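Local coordinates for DNA damage response protein Rtt109, putative (Neosartorya fumigata, PDB 5ZB9), which probably acetylates lysine residues of histones, histone H3 among them, with acetyl-CoA as the acetyl donor, at residues Y146-N154 and F430-T438; D162-I173 and G313-L321. All coordinates share one frame; numbering follows the deposited sequence.

Interaction 1: Y146-N154 and F430-T438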
loop_
_atom_site.group_PDB
_atom_site.type_symbol
_atom_site.label_atom_id
_atom_site.label_comp_id
_atom_site.label_asym_id
_atom_site.label_seq_id
_atom_site.Cartn_x
_atom_site.Cartn_y
_atom_site.Cartn_z
ATOM N N TYR A 146 4.669 -10.794 8.997
ATOM C CA TYR A 146 5.936 -10.842 9.723
ATOM C C TYR A 146 5.816 -10.307 11.146
ATOM O O TYR A 146 6.286 -10.922 12.105
ATOM C CB TYR A 146 7.008 -10.014 8.998
ATOM C CG TYR A 146 7.410 -10.498 7.622
ATOM C CD1 TYR A 146 8.646 -11.100 7.414
ATOM C CD2 TYR A 146 6.570 -10.329 6.525
ATOM C CE1 TYR A 146 9.031 -11.536 6.156
ATOM C CE2 TYR A 146 6.943 -10.761 5.262
ATOM C CZ TYR A 146 8.175 -11.364 5.084
ATOM O OH TYR A 146 8.556 -11.799 3.834
ATOM N N LEU A 147 5.145 -9.165 11.253
ATOM C CA LEU A 147 5.382 -8.191 12.310
ATOM C C LEU A 147 5.449 -8.702 13.737
ATOM O O LEU A 147 6.469 -8.536 14.391
ATOM C CB LEU A 147 4.323 -7.095 12.231
ATOM C CG LEU A 147 4.628 -6.065 11.149
ATOM C CD1 LEU A 147 3.702 -4.873 11.286
ATOM C CD2 LEU A 147 6.087 -5.637 11.217
ATOM N N PHE A 148 4.376 -9.298 14.233
ATOM C CA PHE A 148 4.295 -9.563 15.668
ATOM C C PHE A 148 4.130 -11.045 16.000
ATOM O O PHE A 148 3.013 -11.541 16.128
ATOM C CB PHE A 148 3.148 -8.754 16.274
ATOM C CG PHE A 148 3.213 -7.293 15.947
ATOM C CD1 PHE A 148 4.302 -6.531 16.349
ATOM C CD2 PHE A 148 2.191 -6.679 15.237
ATOM C CE1 PHE A 148 4.375 -5.181 16.053
ATOM C CE2 PHE A 148 2.254 -5.326 14.945
ATOM C CZ PHE A 148 3.355 -4.577 15.351
ATOM N N PRO A 149 5.257 -11.752 16.154
ATOM C CA PRO A 149 5.208 -13.196 16.401
ATOM C C PRO A 149 4.669 -13.534 17.784
ATOM O O PRO A 149 4.992 -12.884 18.783
ATOM C CB PRO A 149 6.674 -13.623 16.263
ATOM C CG PRO A 149 7.308 -12.527 15.463
ATOM C CD PRO A 149 6.641 -11.289 15.966
ATOM N N GLY A 150 3.832 -14.561 17.831
ATOM C CA GLY A 150 3.260 -15.001 19.082
ATOM C C GLY A 150 1.962 -14.288 19.392
ATOM O O GLY A 150 1.139 -14.795 20.161
ATOM N N SER A 151 1.770 -13.115 18.791
ATOM C CA SER A 151 0.537 -12.365 18.986
ATOM C C SER A 151 -0.655 -13.177 18.488
ATOM O O SER A 151 -1.795 -12.931 18.888
ATOM C CB SER A 151 0.600 -11.011 18.270
ATOM O OG SER A 151 0.708 -11.172 16.867
ATOM N N ILE A 152 -0.383 -14.149 17.619
ATOM C CA ILE A 152 -1.430 -15.037 17.116
ATOM C C ILE A 152 -1.992 -15.903 18.251
ATOM O O ILE A 152 -3.160 -16.299 18.223
ATOM C CB ILE A 152 -0.910 -15.937 15.959
ATOM C CG1 ILE A 152 -2.074 -16.671 15.286
ATOM C CG2 ILE A 152 0.166 -16.907 16.449
ATOM C CD1 ILE A 152 -1.677 -17.479 14.077
ATOM N N GLU A 153 -1.168 -16.167 19.262
ATOM C CA GLU A 153 -1.594 -16.960 20.407
ATOM C C GLU A 153 -2.425 -16.146 21.397
ATOM O O GLU A 153 -3.151 -16.712 22.213
ATOM C CB GLU A 153 -0.383 -17.562 21.115
ATOM C CG GLU A 153 0.423 -18.508 20.246
ATOM C CD GLU A 153 1.600 -19.106 20.987
ATOM O OE1 GLU A 153 1.603 -19.054 22.236
ATOM O OE2 GLU A 153 2.529 -19.612 20.320
ATOM N N ASN A 154 -2.313 -14.821 21.323
ATOM C CA ASN A 154 -3.102 -13.938 22.175
ATOM C C ASN A 154 -4.584 -14.085 21.853
ATOM O O ASN A 154 -5.033 -13.679 20.783
ATOM C CB ASN A 154 -2.644 -12.480 22.013
ATOM C CG ASN A 154 -3.597 -11.474 22.660
ATOM O OD1 ASN A 154 -4.379 -11.814 23.551
ATOM N ND2 ASN A 154 -3.527 -10.220 22.210
ATOM N N PHE A 430 14.513 -6.398 14.505
ATOM C CA PHE A 430 14.499 -6.432 15.964
ATOM C C PHE A 430 13.077 -6.653 16.467
ATOM O O PHE A 430 12.841 -7.454 17.370
ATOM C CB PHE A 430 15.070 -5.138 16.550
ATOM C CG PHE A 430 15.203 -5.157 18.049
ATOM C CD1 PHE A 430 16.387 -5.570 18.651
ATOM C CD2 PHE A 430 14.145 -4.767 18.860
ATOM C CE1 PHE A 430 16.511 -5.591 20.027
ATOM C CE2 PHE A 430 14.259 -4.795 20.244
ATOM C CZ PHE A 430 15.445 -5.206 20.827
ATOM N N LEU A 431 12.134 -5.936 15.869
ATOM C CA LEU A 431 10.738 -6.023 16.260
ATOM C C LEU A 431 10.194 -7.424 16.017
ATOM O O LEU A 431 9.465 -7.974 16.840
ATOM C CB LEU A 431 9.910 -4.986 15.494
ATOM C CG LEU A 431 8.418 -4.890 15.825
ATOM C CD1 LEU A 431 8.194 -4.680 17.325
ATOM C CD2 LEU A 431 7.762 -3.775 15.012
ATOM N N ILE A 432 10.559 -7.995 14.878
ATOM C CA ILE A 432 10.109 -9.328 14.508
ATOM C C ILE A 432 10.693 -10.376 15.455
ATOM O O ILE A 432 10.061 -11.386 15.732
ATOM C CB ILE A 432 10.493 -9.654 13.048
ATOM C CG1 ILE A 432 9.810 -8.676 12.093
ATOM C CG2 ILE A 432 10.114 -11.081 12.686
ATOM C CD1 ILE A 432 10.207 -8.869 10.646
ATOM N N ASP A 433 11.888 -10.121 15.976
ATOM C CA ASP A 433 12.532 -11.061 16.892
ATOM C C ASP A 433 11.964 -11.030 18.312
ATOM O O ASP A 433 12.482 -11.714 19.193
ATOM C CB ASP A 433 14.038 -10.794 16.963
ATOM C CG ASP A 433 14.750 -11.085 15.652
ATOM O OD1 ASP A 433 14.168 -11.788 14.792
ATOM O OD2 ASP A 433 15.899 -10.611 15.487
ATOM N N GLN A 434 10.916 -10.245 18.544
ATOM C CA GLN A 434 10.389 -10.096 19.897
ATOM C C GLN A 434 9.210 -11.020 20.144
ATOM O O GLN A 434 8.853 -11.819 19.285
ATOM C CB GLN A 434 9.990 -8.643 20.165
ATOM C CG GLN A 434 11.119 -7.661 19.936
ATOM C CD GLN A 434 12.350 -7.976 20.771
ATOM O OE1 GLN A 434 12.255 -8.155 21.982
ATOM N NE2 GLN A 434 13.509 -8.041 20.127
ATOM N N ASP A 435 8.608 -10.898 21.324
ATOM C CA ASP A 435 7.522 -11.786 21.711
ATOM C C ASP A 435 6.291 -10.998 22.140
ATOM O O ASP A 435 6.384 -10.015 22.868
ATOM C CB ASP A 435 7.969 -12.733 22.831
ATOM C CG ASP A 435 8.908 -13.827 22.335
ATOM O OD1 ASP A 435 8.903 -14.119 21.118
ATOM O OD2 ASP A 435 9.646 -14.405 23.164
ATOM N N PHE A 436 5.127 -11.430 21.661
ATOM C CA PHE A 436 3.879 -10.722 21.959
ATOM C C PHE A 436 2.769 -11.670 22.401
ATOM O O PHE A 436 1.585 -11.317 22.360
ATOM C CB PHE A 436 3.427 -9.899 20.739
ATOM C CG PHE A 436 4.395 -8.810 20.363
ATOM C CD1 PHE A 436 5.424 -9.058 19.465
ATOM C CD2 PHE A 436 4.299 -7.548 20.941
ATOM C CE1 PHE A 436 6.329 -8.066 19.140
ATOM C CE2 PHE A 436 5.200 -6.552 20.624
ATOM C CZ PHE A 436 6.217 -6.809 19.721
ATOM N N ASN A 437 3.164 -12.861 22.846
ATOM C CA ASN A 437 2.223 -13.888 23.296
ATOM C C ASN A 437 1.331 -13.475 24.457
ATOM O O ASN A 437 0.141 -13.782 24.467
ATOM C CB ASN A 437 2.983 -15.143 23.691
ATOM C CG ASN A 437 3.687 -15.774 22.524
ATOM O OD1 ASN A 437 4.868 -15.526 22.278
ATOM N ND2 ASN A 437 2.960 -16.593 21.784
ATOM N N THR A 438 1.910 -12.805 25.448
ATOM C CA THR A 438 1.143 -12.366 26.611
ATOM C C THR A 438 1.283 -10.866 26.812
ATOM O O THR A 438 2.192 -10.241 26.259
ATOM C CB THR A 438 1.596 -13.079 27.897
ATOM O OG1 THR A 438 2.879 -12.578 28.294
ATOM C CG2 THR A 438 1.683 -14.583 27.676
#
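Phe148 and Phe436 both turn CG away from their own carbonyl carbon (chi1 -53° and -63°), and this brings the edge of the Phe148 ring against a face of the Phe436 ring. It is a T-shaped stack, with centroids 5.2 Å apart and planes at 72°. Phe148 opens a type II beta turn, Phe148 to Ser151, which packs on the chain that leaves helix 421-432. CE1 of Phe148 also meets CD2 of Leu431 at 3.8 Å. Helix 439-457 touches Phe436 through Ala442 and Ser445, while Ile72 of strand 71-82 touches Phe148 and Leu431.

The Pro149 carbonyl lies at the edge of the Phe436 ring, in its plane. The same oxygen accepts the one backbone hydrogen bond between the segments, from Phe436 N at 3.2 Å. Gly150 has a positive phi, as the third residue of a type II turn commonly does. Further out, the Ile432 side chain packs by CD1 against CB of Tyr146, whose hydroxyl bonds to Asp261. At the far end, Asn437 lies against the glycine of the turn: its CA makes a CH...O contact to Gly150 O at 3.4 Å.

Interaction 2: D162-I173 and G313-L321; sequences DRGLIKWWCRVI and GRLVGFLWL
Asp162, in the first turn of its helix, meets Arg314 through a side-on, two-nitrogen salt bridge. NE of Arg314 gives a nearly straight bond to Asp162 OD1 at 2.9 Å, and NH2 of Arg314 reaches Asp162 OD2 at 3.0 Å. Both oxygens use their syn lone pairs. The carboxylate and guanidinium planes are only 10° apart. A third donor, Leu315 N, comes to OD1 of Asp162 from above the carboxylate plane, also at 2.9 Å. A water joins that OD1 to Gly313 O. The Arg314 chain bends at chi2 and chi3, which folds its guanidinium back to the aspartate.

Beside this site, CD1 of Leu315 sits over the centre of one face of the Arg163 guanidinium, 3.6 Å from CZ of Arg163. Farther along, the helix packs on the strand by apolar groups. CD1 of Ile166 lies 3.6 Å from Gly317 N, where the strand has no side chain. The Ile173 side chain lies alongside those of Leu319 and Leu321, pointing the other way, with its CG1 3.4 Å from CD2 of Leu319.

Residues outside the two segments add further partners to the polar groups. Ala142 bonds through its N to Asp162 OD2 and through its O to Arg314 NH2, and Glu216 forms a salt bridge with Arg163. Strand 317-324 is paired with strands 133-140 and 202-208, and Trp235 touches Cys170, Ile173 and Leu319. Helix and strand run nearly parallel, at 9° with axes 9.3 Å apart. This is a helix packed along a face of the mixed central sheet of the acetyltransferase domain, and it carries the CoA-binding residues Trp168 and Arg171.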
loop_
_atom_site.group_PDB
_atom_site.type_symbol
_atom_site.label_atom_id
_atom_site.label_comp_id
_atom_site.label_asym_id
_atom_site.label_seq_id
_atom_site.Cartn_x
_atom_site.Cartn_y
_atom_site.Cartn_z
ATOM N N ASP A 162 -10.068 -13.730 4.333
ATOM C CA ASP A 162 -9.777 -13.019 3.087
ATOM C C ASP A 162 -10.878 -12.034 2.681
ATOM O O ASP A 162 -10.589 -10.879 2.372
ATOM C CB ASP A 162 -9.535 -14.005 1.938
ATOM C CG ASP A 162 -8.398 -14.951 2.218
ATOM O OD1 ASP A 162 -8.494 -16.125 1.807
ATOM O OD2 ASP A 162 -7.410 -14.520 2.848
ATOM N N ARG A 163 -12.130 -12.482 2.677
ATOM C CA ARG A 163 -13.221 -11.616 2.247
ATOM C C ARG A 163 -13.360 -10.415 3.171
ATOM O O ARG A 163 -13.605 -9.306 2.715
ATOM C CB ARG A 163 -14.540 -12.390 2.173
ATOM C CG ARG A 163 -14.608 -13.358 1.010
ATOM C CD ARG A 163 -15.897 -14.170 1.001
ATOM N NE ARG A 163 -15.823 -15.257 0.028
ATOM C CZ ARG A 163 -16.306 -15.188 -1.211
ATOM N NH1 ARG A 163 -16.916 -14.078 -1.624
ATOM N NH2 ARG A 163 -16.190 -16.231 -2.036
ATOM N N GLY A 164 -13.195 -10.635 4.469
ATOM C CA GLY A 164 -13.270 -9.551 5.428
ATOM C C GLY A 164 -12.150 -8.547 5.254
ATOM O O GLY A 164 -12.364 -7.337 5.397
ATOM N N LEU A 165 -10.952 -9.040 4.947
ATOM C CA LEU A 165 -9.799 -8.163 4.749
ATOM C C LEU A 165 -9.939 -7.305 3.493
ATOM O O LEU A 165 -9.591 -6.121 3.499
ATOM C CB LEU A 165 -8.514 -8.975 4.678
ATOM C CG LEU A 165 -7.791 -9.052 6.015
ATOM C CD1 LEU A 165 -6.631 -10.030 5.946
ATOM C CD2 LEU A 165 -7.322 -7.668 6.435
ATOM N N ILE A 166 -10.446 -7.900 2.419
ATOM C CA ILE A 166 -10.690 -7.146 1.199
ATOM C C ILE A 166 -11.708 -6.017 1.444
ATOM O O ILE A 166 -11.478 -4.880 1.034
ATOM C CB ILE A 166 -11.162 -8.069 0.057
ATOM C CG1 ILE A 166 -10.069 -9.087 -0.279
ATOM C CG2 ILE A 166 -11.518 -7.260 -1.188
ATOM C CD1 ILE A 166 -10.558 -10.268 -1.115
ATOM N N LYS A 167 -12.810 -6.306 2.134
ATOM C CA LYS A 167 -13.777 -5.253 2.439
ATOM C C LYS A 167 -13.170 -4.203 3.355
ATOM O O LYS A 167 -13.438 -3.009 3.204
ATOM C CB LYS A 167 -15.040 -5.822 3.078
ATOM C CG LYS A 167 -15.868 -6.652 2.127
ATOM C CD LYS A 167 -17.083 -7.252 2.816
ATOM C CE LYS A 167 -17.694 -8.348 1.945
ATOM N NZ LYS A 167 -18.951 -8.927 2.505
ATOM N N TRP A 168 -12.340 -4.651 4.295
ATOM C CA TRP A 168 -11.719 -3.747 5.263
ATOM C C TRP A 168 -10.808 -2.741 4.559
ATOM O O TRP A 168 -10.908 -1.534 4.780
ATOM C CB TRP A 168 -10.931 -4.550 6.308
ATOM C CG TRP A 168 -10.409 -3.749 7.471
ATOM C CD1 TRP A 168 -11.087 -3.407 8.610
ATOM C CD2 TRP A 168 -9.085 -3.202 7.618
ATOM N NE1 TRP A 168 -10.270 -2.681 9.449
ATOM C CE2 TRP A 168 -9.039 -2.543 8.865
ATOM C CE3 TRP A 168 -7.942 -3.208 6.817
ATOM C CZ2 TRP A 168 -7.898 -1.903 9.326
ATOM C CZ3 TRP A 168 -6.800 -2.567 7.278
ATOM C CH2 TRP A 168 -6.787 -1.926 8.521
ATOM N N TRP A 169 -9.937 -3.244 3.695
ATOM C CA TRP A 169 -8.994 -2.394 2.985
ATOM C C TRP A 169 -9.694 -1.423 2.045
ATOM O O TRP A 169 -9.241 -0.299 1.867
ATOM C CB TRP A 169 -7.980 -3.243 2.214
ATOM C CG TRP A 169 -6.824 -3.671 3.067
ATOM C CD1 TRP A 169 -6.487 -4.947 3.417
ATOM C CD2 TRP A 169 -5.866 -2.814 3.698
ATOM N NE1 TRP A 169 -5.370 -4.935 4.210
ATOM C CE2 TRP A 169 -4.967 -3.639 4.395
ATOM C CE3 TRP A 169 -5.679 -1.428 3.732
ATOM C CZ2 TRP A 169 -3.891 -3.123 5.115
ATOM C CZ3 TRP A 169 -4.619 -0.919 4.442
ATOM C CH2 TRP A 169 -3.739 -1.761 5.130
ATOM N N CYS A 170 -10.803 -1.841 1.449
ATOM C CA CYS A 170 -11.578 -0.908 0.635
ATOM C C CYS A 170 -12.143 0.227 1.495
ATOM O O CYS A 170 -12.181 1.373 1.047
ATOM C CB CYS A 170 -12.695 -1.634 -0.111
ATOM S SG CYS A 170 -12.071 -2.763 -1.384
ATOM N N ARG A 171 -12.546 -0.075 2.734
ATOM C CA ARG A 171 -13.076 0.947 3.632
ATOM C C ARG A 171 -11.969 1.892 4.093
ATOM O O ARG A 171 -12.221 3.044 4.411
ATOM C CB ARG A 171 -13.773 0.303 4.835
ATOM C CG ARG A 171 -15.128 -0.335 4.514
ATOM C CD ARG A 171 -15.840 -0.796 5.782
ATOM N NE ARG A 171 -15.094 -1.847 6.469
ATOM C CZ ARG A 171 -15.387 -3.143 6.405
ATOM N NH1 ARG A 171 -14.639 -4.021 7.054
ATOM N NH2 ARG A 171 -16.431 -3.554 5.696
ATOM N N VAL A 172 -10.736 1.402 4.122
ATOM C CA VAL A 172 -9.591 2.249 4.439
ATOM C C VAL A 172 -9.355 3.249 3.310
ATOM O O VAL A 172 -9.111 4.439 3.532
ATOM C CB VAL A 172 -8.307 1.418 4.648
ATOM C CG1 VAL A 172 -7.078 2.314 4.654
ATOM C CG2 VAL A 172 -8.397 0.589 5.928
ATOM N N ILE A 173 -9.432 2.736 2.089
ATOM C CA ILE A 173 -9.169 3.501 0.880
ATOM C C ILE A 173 -10.298 4.490 0.536
ATOM O O ILE A 173 -10.035 5.594 0.058
ATOM C CB ILE A 173 -8.915 2.516 -0.298
ATOM C CG1 ILE A 173 -7.537 1.876 -0.123
ATOM C CG2 ILE A 173 -9.040 3.188 -1.666
ATOM C CD1 ILE A 173 -6.436 2.882 0.074
ATOM N N GLY A 313 -10.806 -22.215 -1.460
ATOM C CA GLY A 313 -11.385 -21.356 -0.445
ATOM C C GLY A 313 -10.596 -20.107 -0.111
ATOM O O GLY A 313 -11.080 -19.264 0.639
ATOM N N ARG A 314 -9.386 -19.974 -0.650
ATOM C CA ARG A 314 -8.593 -18.766 -0.430
ATOM C C ARG A 314 -8.903 -17.680 -1.471
ATOM O O ARG A 314 -9.177 -17.977 -2.631
ATOM C CB ARG A 314 -7.095 -19.090 -0.451
ATOM C CG ARG A 314 -6.638 -20.083 0.612
ATOM C CD ARG A 314 -7.069 -19.665 2.015
ATOM N NE ARG A 314 -6.698 -18.290 2.333
ATOM C CZ ARG A 314 -5.552 -17.931 2.905
ATOM N NH1 ARG A 314 -4.653 -18.851 3.229
ATOM N NH2 ARG A 314 -5.305 -16.647 3.149
ATOM N N LEU A 315 -8.873 -16.421 -1.049
ATOM C CA LEU A 315 -8.969 -15.310 -1.991
ATOM C C LEU A 315 -7.908 -14.260 -1.687
ATOM O O LEU A 315 -7.441 -14.144 -0.555
ATOM C CB LEU A 315 -10.355 -14.660 -1.949
ATOM C CG LEU A 315 -11.574 -15.462 -2.413
ATOM C CD1 LEU A 315 -12.855 -14.673 -2.169
ATOM C CD2 LEU A 315 -11.446 -15.850 -3.884
ATOM N N VAL A 316 -7.516 -13.513 -2.712
ATOM C CA VAL A 316 -6.733 -12.306 -2.512
ATOM C C VAL A 316 -7.326 -11.211 -3.387
ATOM O O VAL A 316 -7.754 -11.460 -4.515
ATOM C CB VAL A 316 -5.224 -12.525 -2.818
ATOM C CG1 VAL A 316 -5.041 -13.400 -4.028
ATOM C CG2 VAL A 316 -4.504 -11.207 -3.004
ATOM N N GLY A 317 -7.407 -10.005 -2.846
ATOM C CA GLY A 317 -7.864 -8.875 -3.628
ATOM C C GLY A 317 -6.700 -7.958 -3.953
ATOM O O GLY A 317 -5.822 -7.734 -3.116
ATOM N N PHE A 318 -6.685 -7.428 -5.169
ATOM C CA PHE A 318 -5.671 -6.465 -5.554
ATOM C C PHE A 318 -6.312 -5.110 -5.754
ATOM O O PHE A 318 -7.287 -4.971 -6.487
ATOM C CB PHE A 318 -4.944 -6.921 -6.816
ATOM C CG PHE A 318 -4.330 -8.280 -6.687
ATOM C CD1 PHE A 318 -3.124 -8.447 -6.035
ATOM C CD2 PHE A 318 -4.969 -9.395 -7.199
ATOM C CE1 PHE A 318 -2.557 -9.697 -5.898
ATOM C CE2 PHE A 318 -4.400 -10.655 -7.071
ATOM C CZ PHE A 318 -3.189 -10.802 -6.416
ATOM N N LEU A 319 -5.756 -4.108 -5.088
ATOM C CA LEU A 319 -6.349 -2.784 -5.070
ATOM C C LEU A 319 -5.399 -1.706 -5.606
ATOM O O LEU A 319 -4.228 -1.647 -5.226
ATOM C CB LEU A 319 -6.783 -2.455 -3.650
ATOM C CG LEU A 319 -7.620 -1.206 -3.453
ATOM C CD1 LEU A 319 -8.930 -1.407 -4.167
ATOM C CD2 LEU A 319 -7.879 -1.002 -1.990
ATOM N N TRP A 320 -5.905 -0.867 -6.503
ATOM C CA TRP A 320 -5.151 0.281 -6.984
ATOM C C TRP A 320 -6.020 1.520 -6.876
ATOM O O TRP A 320 -7.088 1.594 -7.482
ATOM C CB TRP A 320 -4.682 0.087 -8.434
ATOM C CG TRP A 320 -3.993 -1.216 -8.659
ATOM C CD1 TRP A 320 -2.665 -1.487 -8.479
ATOM C CD2 TRP A 320 -4.597 -2.441 -9.085
ATOM N NE1 TRP A 320 -2.408 -2.800 -8.776
ATOM C CE2 TRP A 320 -3.575 -3.410 -9.150
ATOM C CE3 TRP A 320 -5.903 -2.812 -9.421
ATOM C CZ2 TRP A 320 -3.818 -4.730 -9.532
ATOM C CZ3 TRP A 320 -6.144 -4.125 -9.809
ATOM C CH2 TRP A 320 -5.105 -5.067 -9.860
ATOM N N LEU A 321 -5.576 2.478 -6.074
ATOM C CA LEU A 321 -6.206 3.780 -6.052
ATOM C C LEU A 321 -5.374 4.703 -6.923
ATOM O O LEU A 321 -4.217 4.988 -6.601
ATOM C CB LEU A 321 -6.314 4.318 -4.626
ATOM C CG LEU A 321 -6.741 5.784 -4.527
ATOM C CD1 LEU A 321 -8.172 5.972 -5.044
ATOM C CD2 LEU A 321 -6.596 6.277 -3.099
HETATM O O HOH W 1 -11.275 -16.971 1.853
#

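In the fold
Interactions 1 and 2 do not touch. Their centres are 24 Å apart and their nearest atoms about 10 Å. The chain connects them, since 146-154 lies in the loop that leads from strand 133-140 to helix 162-177. Interaction 1 lies near the CoA site, which is empty of CoA here; interaction 2 contributes Trp168 and Arg171 to it. In interaction 1 the side chain of Phe148 is about 6 Å from that of Ser96, and the side chain of Leu147 is about 6 Å from that of Ala94. Interaction 2 approaches the same strand, 86-96: the side chain of Trp169 is about 4 Å from that of Ala94. A glycerol, probably from crystallisation, lies about 4 Å from the Trp169 side chain.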